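Local coordinates for protein tryptophanyl-tRNA synthetase (Cryptosporidium parvum Iowa II, PDB 3HV0) that probably catalyses the ATP-dependent attachment of L-tryptophan to tRNA(Trp), releasing AMP and diphosphate, as a class I aminoacyl-tRNA synthetase, at residues V200-A205 with R235-V240; R170-I175 with K194-A199. All coordinates share one frame; numbering follows the deposited sequence.

Interaction 1. Residues V200-A205 with R235-V240. With TRP (tryptophan), chain C.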
ATOM      1  N   VAL A 200      -4.127   5.447  -3.511  1.00 25.34           N
ATOM      2  CA  VAL A 200      -4.659   4.222  -4.136  1.00 25.29           C
ATOM      3  C   VAL A 200      -5.741   4.531  -5.154  1.00 25.54           C
ATOM      4  O   VAL A 200      -5.778   3.924  -6.221  1.00 25.76           O
ATOM      5  CB  VAL A 200      -5.187   3.225  -3.093  1.00 25.05           C
ATOM      6  CG1 VAL A 200      -5.672   1.939  -3.751  1.00 24.96           C
ATOM      7  CG2 VAL A 200      -4.105   2.908  -2.094  1.00 24.14           C
ATOM      8  N   GLN A 201      -6.598   5.499  -4.847  1.00 25.77           N
ATOM      9  CA  GLN A 201      -7.642   5.896  -5.787  1.00 25.75           C
ATOM     10  C   GLN A 201      -7.139   6.785  -6.891  1.00 25.73           C
ATOM     11  O   GLN A 201      -7.699   6.792  -7.973  1.00 26.61           O
ATOM     12  CB  GLN A 201      -8.752   6.638  -5.083  1.00 26.14           C
ATOM     13  CG  GLN A 201      -9.886   6.987  -6.012  1.00 25.98           C
ATOM     14  CD  GLN A 201     -11.208   7.036  -5.358  1.00 26.19           C
ATOM     15  OE1 GLN A 201     -12.065   7.783  -5.780  1.00 29.85           O
ATOM     16  NE2 GLN A 201     -11.395   6.257  -4.322  1.00 29.35           N
ATOM     17  N   ALA A 202      -6.124   7.585  -6.593  1.00 25.81           N
ATOM     18  CA  ALA A 202      -5.500   8.444  -7.590  1.00 25.10           C
ATOM     19  C   ALA A 202      -4.801   7.633  -8.685  1.00 24.54           C
ATOM     20  O   ALA A 202      -4.959   7.923  -9.857  1.00 25.09           O
ATOM     21  CB  ALA A 202      -4.530   9.377  -6.930  1.00 25.01           C
ATOM     22  N   ALA A 203      -4.078   6.594  -8.285  1.00 24.11           N
ATOM     23  CA  ALA A 203      -3.114   5.901  -9.137  1.00 23.90           C
ATOM     24  C   ALA A 203      -3.630   5.391 -10.505  1.00 23.70           C
ATOM     25  O   ALA A 203      -2.873   5.375 -11.480  1.00 24.05           O
ATOM     26  CB  ALA A 203      -2.425   4.761  -8.356  1.00 23.21           C
ATOM     27  N   PRO A 204      -4.889   4.937 -10.572  1.00 23.45           N
ATOM     28  CA  PRO A 204      -5.367   4.491 -11.878  1.00 23.42           C
ATOM     29  C   PRO A 204      -5.639   5.623 -12.867  1.00 23.27           C
ATOM     30  O   PRO A 204      -5.805   5.348 -14.072  1.00 24.08           O
ATOM     31  CB  PRO A 204      -6.660   3.729 -11.554  1.00 23.46           C
ATOM     32  CG  PRO A 204      -6.559   3.378 -10.092  1.00 22.96           C
ATOM     33  CD  PRO A 204      -5.784   4.499  -9.480  1.00 23.85           C
ATOM     34  N   ALA A 205      -5.672   6.876 -12.409  1.00 22.69           N
ATOM     35  CA  ALA A 205      -5.789   8.000 -13.370  1.00 22.52           C
ATOM     36  C   ALA A 205      -4.477   8.257 -14.160  1.00 22.37           C
ATOM     37  O   ALA A 205      -4.402   9.193 -14.947  1.00 22.29           O
ATOM     38  CB  ALA A 205      -6.261   9.245 -12.688  1.00 21.31           C
ATOM     39  N   ARG A 235      -8.624  16.284  -7.689  1.00 28.90           N
ATOM     40  CA  ARG A 235      -8.014  17.591  -7.501  1.00 28.90           C
ATOM     41  C   ARG A 235      -6.564  17.346  -7.098  1.00 28.64           C
ATOM     42  O   ARG A 235      -5.652  17.923  -7.659  1.00 28.40           O
ATOM     43  CB  ARG A 235      -8.745  18.369  -6.404  1.00 29.11           C
ATOM     44  CG  ARG A 235      -8.856  19.857  -6.647  1.00 30.69           C
ATOM     45  CD  ARG A 235      -9.854  20.481  -5.686  1.00 32.80           C
ATOM     46  NE  ARG A 235      -9.231  20.760  -4.381  1.00 35.60           N
ATOM     47  CZ  ARG A 235      -9.792  20.544  -3.184  1.00 36.30           C
ATOM     48  NH1 ARG A 235     -11.017  20.010  -3.073  1.00 35.83           N
ATOM     49  NH2 ARG A 235      -9.102  20.864  -2.083  1.00 36.24           N
ATOM     50  N   MET A 236      -6.370  16.463  -6.120  1.00 28.67           N
ATOM     51  CA  MET A 236      -5.039  16.139  -5.594  1.00 28.56           C
ATOM     52  C   MET A 236      -4.104  15.563  -6.676  1.00 28.15           C
ATOM     53  O   MET A 236      -2.999  16.042  -6.877  1.00 27.96           O
ATOM     54  CB  MET A 236      -5.187  15.138  -4.444  1.00 28.72           C
ATOM     55  CG  MET A 236      -3.878  14.596  -3.891  1.00 29.36           C
ATOM     56  SD  MET A 236      -4.143  12.997  -3.123  1.00 33.91           S
ATOM     57  CE  MET A 236      -4.689  12.028  -4.551  1.00 30.06           C
ATOM     58  N   VAL A 237      -4.571  14.543  -7.378  1.00 27.97           N
ATOM     59  CA  VAL A 237      -3.775  13.899  -8.405  1.00 27.70           C
ATOM     60  C   VAL A 237      -3.456  14.835  -9.596  1.00 27.39           C
ATOM     61  O   VAL A 237      -2.415  14.695 -10.223  1.00 27.70           O
ATOM     62  CB  VAL A 237      -4.437  12.593  -8.896  1.00 27.55           C
ATOM     63  CG1 VAL A 237      -5.257  12.844 -10.159  1.00 27.70           C
ATOM     64  CG2 VAL A 237      -3.373  11.541  -9.151  1.00 27.66           C
ATOM     65  N   ARG A 238      -4.319  15.795  -9.894  1.00 26.99           N
ATOM     66  CA  ARG A 238      -3.999  16.792 -10.932  1.00 26.89           C
ATOM     67  C   ARG A 238      -2.884  17.748 -10.495  1.00 26.78           C
ATOM     68  O   ARG A 238      -2.161  18.297 -11.321  1.00 27.19           O
ATOM     69  CB  ARG A 238      -5.242  17.600 -11.335  1.00 26.64           C
ATOM     70  CG  ARG A 238      -6.125  16.885 -12.341  1.00 26.50           C
ATOM     71  CD  ARG A 238      -7.413  17.653 -12.625  1.00 26.45           C
ATOM     72  NE  ARG A 238      -7.157  18.992 -13.149  1.00 25.53           N
ATOM     73  CZ  ARG A 238      -7.031  19.308 -14.437  1.00 26.20           C
ATOM     74  NH1 ARG A 238      -7.130  18.386 -15.392  1.00 26.71           N
ATOM     75  NH2 ARG A 238      -6.798  20.566 -14.782  1.00 25.88           N
ATOM     76  N   ASP A 239      -2.769  17.963  -9.197  1.00 26.53           N
ATOM     77  CA  ASP A 239      -1.703  18.769  -8.663  1.00 26.53           C
ATOM     78  C   ASP A 239      -0.371  18.024  -8.658  1.00 25.94           C
ATOM     79  O   ASP A 239       0.666  18.671  -8.786  1.00 25.95           O
ATOM     80  CB  ASP A 239      -2.040  19.248  -7.245  1.00 27.02           C
ATOM     81  CG  ASP A 239      -2.872  20.519  -7.239  1.00 28.72           C
ATOM     82  OD1 ASP A 239      -3.869  20.605  -7.988  1.00 30.28           O
ATOM     83  OD2 ASP A 239      -2.514  21.446  -6.478  1.00 32.46           O
ATOM     84  N   VAL A 240      -0.373  16.697  -8.496  1.00 25.08           N
ATOM     85  CA  VAL A 240       0.904  15.951  -8.471  1.00 24.94           C
ATOM     86  C   VAL A 240       1.389  15.499  -9.853  1.00 24.59           C
ATOM     87  O   VAL A 240       2.595  15.317 -10.038  1.00 25.29           O
ATOM     88  CB  VAL A 240       0.894  14.739  -7.490  1.00 24.64           C
ATOM     89  CG1 VAL A 240       0.627  15.209  -6.097  1.00 24.63           C
ATOM     90  CG2 VAL A 240      -0.135  13.735  -7.885  1.00 24.54           C
TER
HETATM   91  N   TRP C   1     -14.217   5.550  -3.497  1.00 40.92           N
HETATM   92  CA  TRP C   1     -15.291   5.584  -4.533  1.00 41.82           C
HETATM   93  C   TRP C   1     -16.651   5.401  -3.875  1.00 42.03           C
HETATM   94  O   TRP C   1     -16.733   4.889  -2.743  1.00 42.03           O
HETATM   95  CB  TRP C   1     -15.075   4.528  -5.635  1.00 41.01           C
HETATM   96  CG  TRP C   1     -14.125   4.968  -6.724  1.00 40.98           C
HETATM   97  CD1 TRP C   1     -12.827   4.556  -6.906  1.00 39.94           C
HETATM   98  CD2 TRP C   1     -14.398   5.887  -7.794  1.00 40.06           C
HETATM   99  NE1 TRP C   1     -12.288   5.159  -8.010  1.00 39.06           N
HETATM  100  CE2 TRP C   1     -13.223   5.991  -8.565  1.00 39.94           C
HETATM  101  CE3 TRP C   1     -15.514   6.627  -8.171  1.00 39.82           C
HETATM  102  CZ2 TRP C   1     -13.137   6.806  -9.691  1.00 41.23           C
HETATM  103  CZ3 TRP C   1     -15.424   7.440  -9.287  1.00 41.50           C
HETATM  104  CH2 TRP C   1     -14.235   7.531 -10.029  1.00 40.91           C
HETATM  105  OXT TRP C   1     -17.671   5.782  -4.479  1.00 42.53           O
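Ala202, the residue through which 200-205 meets 235-240, has its carbonyl oxygen bonded to a residue only three places on: Ala205 N lies 2.8 Å from Ala202 O, the short spacing of the 3-10 turn at 203-205. Across the contact everything is apolar. Ala202 CB points at the other helix and touches two side chains there. Val237 CG2 lies 3.3 Å from Ala202 CB, a tight approach, and the valine's chi1 of 96° is turned away from a staggered position. Met236 arrives from alongside; its chain runs out fairly straight and folds at the last torsion, chi3 63°, which brings the methyl CE to 3.6 Å from Ala202 CB. On another face of the helix Gln201 reaches the bound tryptophan. Its flat amide group lies over one face of the indole and nearly parallel to it, with Gln201 CD 3.3 Å from ligand CD1. Tyr78 takes part in hydrogen bonds with both Gln201 O and the ligand. The contact thus joins helix 192-202 to helix 231-240, with Ile171 of helix 157-174 also touching Ala202, Phe206 and Pro249 packing on Val237, and strand 76-81 bonded to the tryptophan side through Tyr78.

Interaction 2. Residues R170-I175 with K194-A199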
ATOM      1  N   ARG A 170       4.863   6.937  -5.586  1.00 25.34           N
ATOM      2  CA  ARG A 170       5.270   8.180  -6.243  1.00 24.94           C
ATOM      3  C   ARG A 170       4.354   9.358  -5.921  1.00 24.90           C
ATOM      4  O   ARG A 170       4.807  10.487  -5.759  1.00 25.60           O
ATOM      5  CB  ARG A 170       5.303   7.985  -7.752  1.00 24.87           C
ATOM      6  CG  ARG A 170       6.483   7.194  -8.236  1.00 24.53           C
ATOM      7  CD  ARG A 170       6.312   6.803  -9.701  1.00 24.34           C
ATOM      8  NE  ARG A 170       7.379   5.900 -10.156  1.00 24.89           N
ATOM      9  CZ  ARG A 170       7.195   4.742 -10.800  1.00 24.40           C
ATOM     10  NH1 ARG A 170       5.992   4.310 -11.100  1.00 24.62           N
ATOM     11  NH2 ARG A 170       8.237   4.008 -11.158  1.00 23.88           N
ATOM     12  N   ILE A 171       3.064   9.103  -5.836  1.00 25.05           N
ATOM     13  CA  ILE A 171       2.103  10.115  -5.385  1.00 24.96           C
ATOM     14  C   ILE A 171       2.310  10.447  -3.899  1.00 24.96           C
ATOM     15  O   ILE A 171       2.262  11.593  -3.505  1.00 24.84           O
ATOM     16  CB  ILE A 171       0.659   9.630  -5.576  1.00 24.99           C
ATOM     17  CG1 ILE A 171       0.334   9.459  -7.069  1.00 25.06           C
ATOM     18  CG2 ILE A 171      -0.320  10.612  -4.923  1.00 24.53           C
ATOM     19  CD1 ILE A 171      -0.850   8.554  -7.322  1.00 23.59           C
ATOM     20  N   GLU A 172       2.542   9.434  -3.079  1.00 25.03           N
ATOM     21  CA  GLU A 172       2.659   9.629  -1.631  1.00 25.22           C
ATOM     22  C   GLU A 172       3.860  10.465  -1.250  1.00 25.40           C
ATOM     23  O   GLU A 172       3.779  11.297  -0.345  1.00 25.59           O
ATOM     24  CB  GLU A 172       2.679   8.284  -0.911  1.00 25.13           C
ATOM     25  CG  GLU A 172       1.314   7.676  -0.888  1.00 25.74           C
ATOM     26  CD  GLU A 172       1.248   6.316  -0.256  1.00 28.82           C
ATOM     27  OE1 GLU A 172       2.294   5.713   0.080  1.00 27.10           O
ATOM     28  OE2 GLU A 172       0.091   5.839  -0.116  1.00 33.31           O
ATOM     29  N   LYS A 173       4.955  10.290  -1.984  1.00 25.78           N
ATOM     30  CA  LYS A 173       6.195  11.021  -1.712  1.00 25.88           C
ATOM     31  C   LYS A 173       6.055  12.515  -1.999  1.00 25.96           C
ATOM     32  O   LYS A 173       6.798  13.325  -1.448  1.00 25.79           O
ATOM     33  CB  LYS A 173       7.322  10.448  -2.565  1.00 26.04           C
ATOM     34  CG  LYS A 173       8.711  10.822  -2.114  1.00 25.72           C
ATOM     35  CD  LYS A 173       9.714  10.152  -3.023  1.00 25.86           C
ATOM     36  CE  LYS A 173      11.129  10.567  -2.727  1.00 26.23           C
ATOM     37  NZ  LYS A 173      12.057   9.660  -3.449  1.00 26.71           N
ATOM     38  N   LYS A 174       5.094  12.862  -2.851  1.00 26.15           N
ATOM     39  CA  LYS A 174       4.869  14.243  -3.259  1.00 26.44           C
ATOM     40  C   LYS A 174       3.770  14.964  -2.463  1.00 26.58           C
ATOM     41  O   LYS A 174       3.598  16.170  -2.638  1.00 27.15           O
ATOM     42  CB  LYS A 174       4.521  14.304  -4.750  1.00 26.32           C
ATOM     43  CG  LYS A 174       5.635  13.877  -5.673  1.00 26.82           C
ATOM     44  CD  LYS A 174       6.790  14.862  -5.652  1.00 28.38           C
ATOM     45  CE  LYS A 174       7.918  14.451  -6.584  1.00 28.99           C
ATOM     46  NZ  LYS A 174       8.974  15.493  -6.598  1.00 31.45           N
ATOM     47  N   ILE A 175       3.029  14.255  -1.612  1.00 26.34           N
ATOM     48  CA  ILE A 175       1.986  14.901  -0.804  1.00 26.31           C
ATOM     49  C   ILE A 175       2.292  14.882   0.695  1.00 25.87           C
ATOM     50  O   ILE A 175       2.612  13.850   1.254  1.00 25.59           O
ATOM     51  CB  ILE A 175       0.603  14.266  -1.022  1.00 26.57           C
ATOM     52  CG1 ILE A 175       0.052  14.637  -2.395  1.00 27.52           C
ATOM     53  CG2 ILE A 175      -0.392  14.780   0.001  1.00 26.19           C
ATOM     54  CD1 ILE A 175       0.305  13.621  -3.453  1.00 29.01           C
ATOM     55  N   LYS A 194      -6.746   5.875   6.555  1.00 25.67           N
ATOM     56  CA  LYS A 194      -7.517   6.908   5.851  1.00 25.88           C
ATOM     57  C   LYS A 194      -6.590   7.865   5.108  1.00 25.90           C
ATOM     58  O   LYS A 194      -6.865   8.281   3.978  1.00 25.72           O
ATOM     59  CB  LYS A 194      -8.426   7.669   6.830  1.00 26.13           C
ATOM     60  CG  LYS A 194      -9.572   6.798   7.400  1.00 26.04           C
ATOM     61  CD  LYS A 194     -10.547   7.583   8.271  1.00 26.33           C
ATOM     62  CE  LYS A 194     -11.742   6.736   8.693  1.00 26.37           C
ATOM     63  NZ  LYS A 194     -12.325   7.186  10.001  1.00 26.78           N
ATOM     64  N   PHE A 195      -5.472   8.200   5.747  1.00 26.13           N
ATOM     65  CA  PHE A 195      -4.440   9.014   5.103  1.00 26.16           C
ATOM     66  C   PHE A 195      -3.788   8.319   3.909  1.00 26.23           C
ATOM     67  O   PHE A 195      -3.438   8.992   2.934  1.00 26.43           O
ATOM     68  CB  PHE A 195      -3.371   9.414   6.113  1.00 26.01           C
ATOM     69  CG  PHE A 195      -3.853  10.395   7.122  1.00 25.58           C
ATOM     70  CD1 PHE A 195      -3.705  11.746   6.901  1.00 24.52           C
ATOM     71  CD2 PHE A 195      -4.481   9.971   8.286  1.00 25.47           C
ATOM     72  CE1 PHE A 195      -4.162  12.661   7.823  1.00 24.86           C
ATOM     73  CE2 PHE A 195      -4.941  10.875   9.206  1.00 24.87           C
ATOM     74  CZ  PHE A 195      -4.777  12.224   8.981  1.00 25.01           C
ATOM     75  N   ALA A 196      -3.638   6.989   3.976  1.00 26.25           N
ATOM     76  CA  ALA A 196      -2.914   6.223   2.935  1.00 26.63           C
ATOM     77  C   ALA A 196      -3.729   5.878   1.678  1.00 26.72           C
ATOM     78  O   ALA A 196      -3.133   5.469   0.683  1.00 27.56           O
ATOM     79  CB  ALA A 196      -2.327   4.940   3.515  1.00 26.18           C
ATOM     80  N   PHE A 197      -5.058   6.004   1.731  1.00 26.45           N
ATOM     81  CA  PHE A 197      -5.916   5.525   0.644  1.00 26.68           C
ATOM     82  C   PHE A 197      -6.050   6.449  -0.585  1.00 26.29           C
ATOM     83  O   PHE A 197      -6.164   5.971  -1.706  1.00 26.93           O
ATOM     84  CB  PHE A 197      -7.337   5.129   1.123  1.00 27.25           C
ATOM     85  CG  PHE A 197      -8.259   4.803  -0.034  1.00 28.76           C
ATOM     86  CD1 PHE A 197      -8.057   3.646  -0.774  1.00 29.46           C
ATOM     87  CD2 PHE A 197      -9.222   5.719  -0.467  1.00 29.11           C
ATOM     88  CE1 PHE A 197      -8.833   3.380  -1.897  1.00 29.07           C
ATOM     89  CE2 PHE A 197     -10.003   5.456  -1.590  1.00 29.26           C
ATOM     90  CZ  PHE A 197      -9.808   4.291  -2.304  1.00 29.88           C
ATOM     91  N   PRO A 198      -6.069   7.771  -0.389  1.00 25.82           N
ATOM     92  CA  PRO A 198      -6.228   8.629  -1.553  1.00 25.02           C
ATOM     93  C   PRO A 198      -5.281   8.319  -2.721  1.00 25.00           C
ATOM     94  O   PRO A 198      -5.713   8.323  -3.903  1.00 24.55           O
ATOM     95  CB  PRO A 198      -5.964  10.002  -0.983  1.00 25.16           C
ATOM     96  CG  PRO A 198      -6.459   9.928   0.393  1.00 24.78           C
ATOM     97  CD  PRO A 198      -6.164   8.545   0.866  1.00 25.72           C
ATOM     98  N   ALA A 199      -4.024   8.007  -2.417  1.00 24.67           N
ATOM     99  CA  ALA A 199      -3.074   7.645  -3.483  1.00 24.62           C
ATOM    100  C   ALA A 199      -3.527   6.390  -4.234  1.00 24.80           C
ATOM    101  O   ALA A 199      -3.352   6.282  -5.445  1.00 24.23           O
ATOM    102  CB  ALA A 199      -1.696   7.443  -2.941  1.00 24.35           C
TER
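Apolar packing centres on Ala199, whose CB points at helix 157-174 and is met by two consecutive side chains. The Ile171 methyl CG2 lies 4.0 Å from Ala199 CB. Glu172 leans in with its aliphatic part, CG standing 3.7 Å from Ala199 CB. Its CG is anti to the carbonyl carbon (chi1 -74°), and the chain then extends across the alanine methyl toward Ala196.

The longer arm of Ile171 differs, its methyl CD1 resting 3.9 Å from the backbone oxygen Ala199 O. Glu172 OE2 comes within 3.3 Å of Ala196 O, and as both are acceptors no hydrogen bond joins them; the proximity would probably make the buried carboxylate easier to protonate. Ala196 lies just before a kink in its helix, where neither Pro198, which has no N-H, nor Ala199 N bonds to the preceding turn.

The short helix segments pass at 9.6 Å, their directions 123° apart. Nearby, Lys173 bonds to Phe120 O and Lys123 O of the second subunit, and Val192 of that subunit packs on Glu172. Such helix packing beside the subunit interface is consistent with the connecting insertion of the class I catalytic domain, through which tryptophanyl-tRNA synthetases dimerise.

Two contacts illustrate how a binding pocket and a subunit interface can lie close together on one helix. Interactions 1 and 2 have centres about 9 Å apart and share helix 192-202: its earlier part packs on helix 157-174 through Ala199, its end on helix 231-240 through Ala202. In sequence they follow in series, interaction 2 being complete before interaction 1 begins. Ile171 CD1 is 3.8 Å from Ala202 CB, so the two contacts pack directly against each other. All four segments belong to the class I synthetase catalytic region, in a construct that is the C-terminal part of the full-length protein. Helix 192-202 meets the tryptophan through Gln201, while helix 157-174 also faces the second subunit.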